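Local coordinates for taurocyamine kinase (PDB 4WOD), which reversibly transfers a phosphate from ATP to taurocyamine, a magnesium-dependent reaction of a duplicated phosphagen kinase, at residues R538-L541 / V542-F546; F571-N574 / S575-L579; V602-R605 / L606-I610. The protein carries 4 engineered substitutions. One frame throughout, in Å; residues are numbered along the deposited sequence.

Contact 1. Residues R538-L541 / V542-F546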
loop_
_atom_site.group_PDB
_atom_site.type_symbol
_atom_site.label_atom_id
_atom_site.label_comp_id
_atom_site.label_asym_id
_atom_site.label_seq_id
_atom_site.Cartn_x
_atom_site.Cartn_y
_atom_site.Cartn_z
ATOM N N ARG A 538 21.266 3.056 -11.402
ATOM C CA ARG A 538 20.069 2.437 -10.845
ATOM C C ARG A 538 19.931 0.969 -11.263
ATOM O O ARG A 538 19.747 0.107 -10.409
ATOM C CB ARG A 538 18.822 3.226 -11.252
ATOM C CG ARG A 538 17.679 3.123 -10.252
ATOM C CD ARG A 538 16.710 4.287 -10.371
ATOM N NE ARG A 538 16.653 5.050 -9.129
ATOM C CZ ARG A 538 16.308 6.329 -9.052
ATOM N NH1 ARG A 538 15.974 7.002 -10.145
ATOM N NH2 ARG A 538 16.293 6.936 -7.879
ATOM N N LYS A 539 20.033 0.688 -12.565
ATOM C CA LYS A 539 19.945 -0.687 -13.079
ATOM C C LYS A 539 20.973 -1.604 -12.432
ATOM O O LYS A 539 20.668 -2.722 -12.004
ATOM C CB LYS A 539 20.164 -0.732 -14.596
ATOM C CG LYS A 539 19.231 0.112 -15.439
ATOM C CD LYS A 539 19.487 -0.125 -16.940
ATOM C CE LYS A 539 20.915 -0.637 -17.213
ATOM N NZ LYS A 539 21.795 0.315 -17.956
ATOM N N GLN A 540 22.207 -1.120 -12.380
ATOM C CA GLN A 540 23.312 -1.912 -11.867
ATOM C C GLN A 540 23.153 -2.229 -10.383
ATOM O O GLN A 540 23.571 -3.295 -9.919
ATOM C CB GLN A 540 24.635 -1.192 -12.100
ATOM C CG GLN A 540 25.821 -2.093 -11.869
ATOM C CD GLN A 540 25.671 -3.430 -12.579
ATOM O OE1 GLN A 540 25.661 -3.503 -13.814
ATOM N NE2 GLN A 540 25.548 -4.497 -11.802
ATOM N N LEU A 541 22.558 -1.298 -9.641
ATOM C CA LEU A 541 22.298 -1.522 -8.227
ATOM C C LEU A 541 21.303 -2.668 -8.078
ATOM O O LEU A 541 21.480 -3.546 -7.229
ATOM C CB LEU A 541 21.769 -0.251 -7.562
ATOM C CG LEU A 541 22.842 0.786 -7.246
ATOM C CD1 LEU A 541 22.218 2.099 -6.787
ATOM C CD2 LEU A 541 23.798 0.220 -6.199
ATOM N N VAL A 542 20.267 -2.661 -8.917
ATOM C CA VAL A 542 19.266 -3.726 -8.903
ATOM C C VAL A 542 19.890 -5.052 -9.328
ATOM O O VAL A 542 19.664 -6.076 -8.686
ATOM C CB VAL A 542 18.061 -3.423 -9.825
ATOM C CG1 VAL A 542 17.003 -4.524 -9.677
ATOM C CG2 VAL A 542 17.450 -2.056 -9.505
ATOM N N GLU A 543 20.673 -5.024 -10.404
ATOM C CA GLU A 543 21.426 -6.201 -10.842
ATOM C C GLU A 543 22.226 -6.855 -9.709
ATOM O O GLU A 543 22.245 -8.081 -9.568
ATOM C CB GLU A 543 22.391 -5.830 -11.972
ATOM C CG GLU A 543 22.553 -6.921 -13.029
ATOM C CD GLU A 543 23.934 -6.919 -13.692
ATOM O OE1 GLU A 543 24.905 -6.396 -13.091
ATOM O OE2 GLU A 543 24.039 -7.422 -14.831
ATOM N N ASP A 544 22.900 -6.033 -8.912
ATOM C CA ASP A 544 23.743 -6.545 -7.834
ATOM C C ASP A 544 22.934 -6.917 -6.597
ATOM O O ASP A 544 23.508 -7.236 -5.565
ATOM C CB ASP A 544 24.804 -5.514 -7.445
ATOM C CG ASP A 544 25.827 -5.295 -8.533
ATOM O OD1 ASP A 544 25.982 -6.195 -9.381
ATOM O OD2 ASP A 544 26.480 -4.232 -8.536
ATOM N N HIS A 545 21.609 -6.857 -6.699
ATOM C CA HIS A 545 20.731 -7.066 -5.548
ATOM C C HIS A 545 21.099 -6.108 -4.418
ATOM O O HIS A 545 21.025 -6.465 -3.240
ATOM C CB HIS A 545 20.788 -8.517 -5.039
ATOM C CG HIS A 545 20.406 -9.532 -6.068
ATOM N ND1 HIS A 545 21.274 -9.958 -7.054
ATOM C CD2 HIS A 545 19.246 -10.201 -6.275
ATOM C CE1 HIS A 545 20.664 -10.846 -7.819
ATOM N NE2 HIS A 545 19.434 -11.012 -7.367
ATOM N N PHE A 546 21.518 -4.902 -4.786
ATOM C CA PHE A 546 21.690 -3.833 -3.813
ATOM C C PHE A 546 20.413 -3.014 -3.868
ATOM O O PHE A 546 20.340 -2.006 -4.560
ATOM C CB PHE A 546 22.914 -2.966 -4.113
ATOM C CG PHE A 546 24.221 -3.703 -4.041
ATOM C CD1 PHE A 546 24.309 -4.937 -3.414
ATOM C CD2 PHE A 546 25.371 -3.152 -4.604
ATOM C CE1 PHE A 546 25.514 -5.616 -3.356
ATOM C CE2 PHE A 546 26.579 -3.821 -4.543
ATOM C CZ PHE A 546 26.654 -5.054 -3.919
#
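The ring of F546 is met at its edge, close to its plane, by CD2 of L541, which lies 4.0 Å from CD2 of F546 and 3.9 Å from its CB. One face of the same ring is occupied from within the turn by CB of D544, standing 3.7 Å above the plane over the ring centre. L541 and F546 cross at about a right angle, a methyl branch against the edge, while the ring also packs on K576, L579 and W581.

On another side of this turn, three flat polar groups gather. Q540 sends CG anti to its backbone N (chi1 -167°) and then bends at chi2 (48°), which carries the amide along the helix to the two acidic residues that follow. Its NE2 faces the carboxylates of both E543 and D544. The plane of the first is turned 72° from the amide, that of the second less steeply. At 2.4 Å, the modelled distance from Q540 NE2 to E543 OE1 is too short to be taken literally, and the bond from Q540 NE2 to D544 OD1 is weak at 3.0 Å. A firmer partner of D544 is K576, whose ammonium group forms a salt bridge with OD2.

In the backbone the helical ladder runs out here. The N-H of E543 still bonds to O of K539 at 2.8 Å, but the chain leaves helical geometry at D544, and H545 has positive phi. Two bonds close the turn: F546 N to L541 O at 2.8 Å, and, inside it, H545 N to V542 O at 2.9 Å. This is the Schellman motif that ends helix 535-543, with H545, a predicted ATP-binding residue, at its C-prime position.

Contact 2. Residues F571-N574 / S575-L579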
loop_
_atom_site.group_PDB
_atom_site.type_symbol
_atom_site.label_atom_id
_atom_site.label_comp_id
_atom_site.label_asym_id
_atom_site.label_seq_id
_atom_site.Cartn_x
_atom_site.Cartn_y
_atom_site.Cartn_z
ATOM N N PHE A 571 25.822 3.853 -0.759
ATOM C CA PHE A 571 27.240 4.104 -1.026
ATOM C C PHE A 571 27.967 2.763 -1.129
ATOM O O PHE A 571 27.672 1.838 -0.385
ATOM C CB PHE A 571 27.859 4.958 0.094
ATOM C CG PHE A 571 29.368 5.099 0.013
ATOM C CD1 PHE A 571 29.938 6.127 -0.713
ATOM C CD2 PHE A 571 30.206 4.221 0.699
ATOM C CE1 PHE A 571 31.322 6.269 -0.792
ATOM C CE2 PHE A 571 31.601 4.355 0.637
ATOM C CZ PHE A 571 32.153 5.382 -0.111
ATOM N N HIS A 572 28.909 2.641 -2.056
ATOM C CA HIS A 572 29.859 1.549 -1.945
ATOM C C HIS A 572 31.163 1.874 -2.652
ATOM O O HIS A 572 31.228 2.785 -3.479
ATOM C CB HIS A 572 29.270 0.220 -2.464
ATOM C CG HIS A 572 28.883 0.219 -3.914
ATOM N ND1 HIS A 572 29.780 0.458 -4.936
ATOM C CD2 HIS A 572 27.695 -0.045 -4.513
ATOM C CE1 HIS A 572 29.155 0.368 -6.098
ATOM N NE2 HIS A 572 27.890 0.061 -5.870
ATOM N N ASN A 573 32.201 1.120 -2.308
ATOM C CA ASN A 573 33.479 1.268 -2.983
ATOM C C ASN A 573 33.416 0.537 -4.327
ATOM O O ASN A 573 32.410 -0.120 -4.649
ATOM C CB ASN A 573 34.636 0.754 -2.106
ATOM C CG ASN A 573 34.484 -0.711 -1.681
ATOM O OD1 ASN A 573 33.513 -1.383 -2.023
ATOM N ND2 ASN A 573 35.473 -1.211 -0.936
ATOM N N ASN A 574 34.456 0.680 -5.135
ATOM C CA ASN A 574 34.400 0.099 -6.465
ATOM C C ASN A 574 34.252 -1.413 -6.457
ATOM O O ASN A 574 33.490 -1.974 -7.264
ATOM C CB ASN A 574 35.641 0.482 -7.267
ATOM C CG ASN A 574 35.507 0.112 -8.729
ATOM O OD1 ASN A 574 35.963 -0.947 -9.158
ATOM N ND2 ASN A 574 34.852 0.978 -9.498
ATOM N N SER A 575 34.978 -2.068 -5.548
ATOM C CA SER A 575 34.955 -3.521 -5.394
ATOM C C SER A 575 33.662 -4.072 -4.807
ATOM O O SER A 575 33.474 -5.289 -4.769
ATOM C CB SER A 575 36.110 -3.973 -4.494
ATOM O OG SER A 575 37.352 -3.662 -5.085
ATOM N N LYS A 576 32.809 -3.175 -4.308
ATOM C CA LYS A 576 31.553 -3.542 -3.648
ATOM C C LYS A 576 31.773 -4.425 -2.420
ATOM O O LYS A 576 30.969 -5.312 -2.128
ATOM C CB LYS A 576 30.602 -4.229 -4.638
ATOM C CG LYS A 576 30.190 -3.316 -5.767
ATOM C CD LYS A 576 29.507 -4.062 -6.895
ATOM C CE LYS A 576 29.703 -3.311 -8.216
ATOM N NZ LYS A 576 28.874 -3.842 -9.331
ATOM N N THR A 577 32.844 -4.135 -1.685
ATOM C CA THR A 577 33.203 -4.866 -0.480
ATOM C C THR A 577 33.017 -4.008 0.761
ATOM O O THR A 577 33.160 -4.485 1.881
ATOM C CB THR A 577 34.648 -5.357 -0.519
ATOM O OG1 THR A 577 35.530 -4.236 -0.631
ATOM C CG2 THR A 577 34.851 -6.298 -1.693
ATOM N N PHE A 578 32.679 -2.748 0.545
ATOM C CA PHE A 578 32.329 -1.846 1.628
ATOM C C PHE A 578 31.149 -1.004 1.149
ATOM O O PHE A 578 31.227 -0.359 0.110
ATOM C CB PHE A 578 33.526 -0.959 2.035
ATOM C CG PHE A 578 33.214 -0.027 3.170
ATOM C CD1 PHE A 578 33.164 -0.501 4.472
ATOM C CD2 PHE A 578 32.941 1.314 2.930
ATOM C CE1 PHE A 578 32.856 0.358 5.533
ATOM C CE2 PHE A 578 32.637 2.182 3.989
ATOM C CZ PHE A 578 32.586 1.696 5.279
ATOM N N LEU A 579 30.043 -1.055 1.886
ATOM C CA LEU A 579 28.810 -0.401 1.449
ATOM C C LEU A 579 28.133 0.252 2.643
ATOM O O LEU A 579 28.297 -0.214 3.761
ATOM C CB LEU A 579 27.845 -1.403 0.806
ATOM C CG LEU A 579 28.425 -2.495 -0.111
ATOM C CD1 LEU A 579 28.720 -3.720 0.732
ATOM C CD2 LEU A 579 27.474 -2.821 -1.259
#
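A beta hairpin turns here, between strands 569-573 and 578-582 of the antiparallel sheet in the second catalytic domain. H572 and L579 form an antiparallel non-hydrogen-bonded pair, and a type I turn from N573 to K576 begins the reversal. The backbone N of N573 bonds to O of F578 at 3.0 Å.

Much of the connection is organised by the N573 side chain. Its CG sits between the backbone N and the carbonyl carbon (chi1 57°), which directs the amide into the loop. There OD1 accepts two N-H groups. N of T577, 2.9 Å from N573 OD1, lies in the carbonyl plane on a lone pair; N of F578, at 3.0 Å from the same OD1, comes from above the plane. At the other end of the amide, N573 ND2 donates to T577 OG1 nearly in the amide plane, and also to the backbone O of E522. The amide therefore ties the loop to itself and to E522, which precedes strand 525-529.

Next to it, the rings of F571 and F578 meet edge to edge, CE2 of F571 lying 4.0 Å from CD2 of F578. H572 and K576 run side by side, and CG of K576 makes a CH-pi contact over the centre of the imidazole face. The same imidazole donates through ND1 to the backbone O of N573 at 2.7 Å, while K576 N reaches that oxygen from the opposite face of its carbonyl plane.

Contact 3. Residues V602-R605 / L606-I610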
loop_
_atom_site.group_PDB
_atom_site.type_symbol
_atom_site.label_atom_id
_atom_site.label_comp_id
_atom_site.label_asym_id
_atom_site.label_seq_id
_atom_site.Cartn_x
_atom_site.Cartn_y
_atom_site.Cartn_z
ATOM N N VAL A 602 37.336 -8.929 6.367
ATOM C CA VAL A 602 36.043 -8.249 6.306
ATOM C C VAL A 602 35.879 -7.361 7.543
ATOM O O VAL A 602 35.458 -6.197 7.464
ATOM C CB VAL A 602 34.879 -9.262 6.230
ATOM C CG1 VAL A 602 33.534 -8.529 6.116
ATOM C CG2 VAL A 602 35.075 -10.193 5.055
ATOM N N TYR A 603 36.218 -7.934 8.685
ATOM C CA TYR A 603 36.085 -7.252 9.977
ATOM C C TYR A 603 36.982 -6.021 10.040
ATOM O O TYR A 603 36.541 -4.947 10.430
ATOM C CB TYR A 603 36.427 -8.222 11.104
ATOM C CG TYR A 603 36.262 -7.655 12.488
ATOM C CD1 TYR A 603 35.033 -7.706 13.123
ATOM C CD2 TYR A 603 37.330 -7.066 13.155
ATOM C CE1 TYR A 603 34.848 -7.176 14.399
ATOM C CE2 TYR A 603 37.164 -6.537 14.456
ATOM C CZ TYR A 603 35.911 -6.598 15.065
ATOM O OH TYR A 603 35.700 -6.089 16.337
ATOM N N LYS A 604 38.239 -6.193 9.644
ATOM C CA LYS A 604 39.192 -5.098 9.622
ATOM C C LYS A 604 38.670 -3.935 8.760
ATOM O O LYS A 604 38.647 -2.796 9.216
ATOM C CB LYS A 604 40.549 -5.587 9.103
ATOM C CG LYS A 604 41.676 -4.545 9.207
ATOM C CD LYS A 604 43.053 -5.179 9.000
ATOM C CE LYS A 604 44.160 -4.127 8.977
ATOM N NZ LYS A 604 43.989 -3.231 7.807
ATOM N N ARG A 605 38.229 -4.234 7.536
ATOM C CA ARG A 605 37.693 -3.215 6.633
ATOM C C ARG A 605 36.474 -2.526 7.254
ATOM O O ARG A 605 36.373 -1.303 7.239
ATOM C CB ARG A 605 37.318 -3.831 5.274
ATOM C CG ARG A 605 36.868 -2.826 4.241
ATOM C CD ARG A 605 36.807 -3.456 2.847
ATOM N NE ARG A 605 36.034 -4.688 2.854
ATOM C CZ ARG A 605 36.536 -5.903 2.667
ATOM N NH1 ARG A 605 37.826 -6.064 2.411
ATOM N NH2 ARG A 605 35.735 -6.957 2.717
ATOM N N LEU A 606 35.556 -3.317 7.809
ATOM C CA LEU A 606 34.430 -2.726 8.528
ATOM C C LEU A 606 34.877 -1.751 9.626
ATOM O O LEU A 606 34.414 -0.610 9.644
ATOM C CB LEU A 606 33.538 -3.797 9.155
ATOM C CG LEU A 606 32.347 -3.144 9.879
ATOM C CD1 LEU A 606 31.537 -2.222 8.923
ATOM C CD2 LEU A 606 31.441 -4.188 10.497
ATOM N N ILE A 607 35.749 -2.182 10.542
ATOM C CA ILE A 607 36.112 -1.329 11.688
ATOM C C ILE A 607 36.745 -0.009 11.224
ATOM O O ILE A 607 36.435 1.081 11.732
ATOM C CB ILE A 607 37.073 -2.054 12.685
ATOM C CG1 ILE A 607 36.451 -3.358 13.197
ATOM C CG2 ILE A 607 37.444 -1.131 13.852
ATOM C CD1 ILE A 607 35.037 -3.220 13.702
ATOM N N GLU A 608 37.604 -0.106 10.222
ATOM C CA GLU A 608 38.290 1.061 9.719
ATOM C C GLU A 608 37.299 2.015 9.058
ATOM O O GLU A 608 37.456 3.230 9.150
ATOM C CB GLU A 608 39.386 0.650 8.741
ATOM C CG GLU A 608 40.566 -0.017 9.435
ATOM C CD GLU A 608 41.538 -0.634 8.452
ATOM O OE1 GLU A 608 41.276 -0.559 7.225
ATOM O OE2 GLU A 608 42.549 -1.205 8.915
ATOM N N GLY A 609 36.260 1.463 8.435
ATOM C CA GLY A 609 35.229 2.284 7.829
ATOM C C GLY A 609 34.355 2.998 8.847
ATOM O O GLY A 609 33.940 4.144 8.655
ATOM N N ILE A 610 34.042 2.298 9.925
ATOM C CA ILE A 610 33.225 2.888 10.990
ATOM C C ILE A 610 33.970 4.064 11.616
ATOM O O ILE A 610 33.414 5.164 11.798
ATOM C CB ILE A 610 32.883 1.859 12.098
ATOM C CG1 ILE A 610 32.155 0.625 11.541
ATOM C CG2 ILE A 610 32.064 2.521 13.224
ATOM C CD1 ILE A 610 31.916 -0.440 12.610
HETATM O O HOH W 1 41.341 -3.077 5.567
#
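I607 lies against Y603, one helical turn earlier, and the CG1 branch runs along it from CB to CD1. CB of I607 stands 3.7 Å from the backbone O of Y603. CG1 of I607, anti to the carbonyl carbon (chi1 -57°), is 3.2 Å from that same O of Y603. It also lies over one face of the tyrosine ring, with I607 CG1 3.5 Å from CE2 of Y603, in a CH-pi contact offset toward the rim. CD1 of I607 at the tip continues across the same ring to CZ of Y603, 3.7 Å away.

On another flank K604 and E608 form a salt bridge. The lysine runs extended to CE and bends only at its last torsion (chi4 -65°), bringing NZ of K604 to the syn side of E608 OE2 at 2.7 Å. A water molecule donates to OE1 of E608 and bonds weakly to K604 NZ, joining the two ends a second time.

Around this part of helix 599-614, V602 and L606 pack on strands 480-489 and 588-595, and R605 forms a salt bridge with E522 and bonds to Q594. Y603 bonds through OH to the backbone O of F462 and reaches helix 695-715 at E695 and A699.

In the fold
From the N terminus the three contacts come in series, none nested in or crossing another, within the second catalytic domain. Contact 1 closes the turn that ends helix 535-543. Contact 2 closes the hairpin between strands 569-573 and 578-582, and contact 3 is one stretch of helix 599-614. Contact 2 lies in the middle. On one side it meets contact 1 through the D544-K576 ion pair and through F546, which packs on H572, K576 and L579. On the other, T577 O probably accepts a hydrogen bond from R605 NE, and F578 packs on G609. Contacts 1 and 3 do not touch, their nearest atoms being about 11 Å apart; the hairpin bridges the two helices.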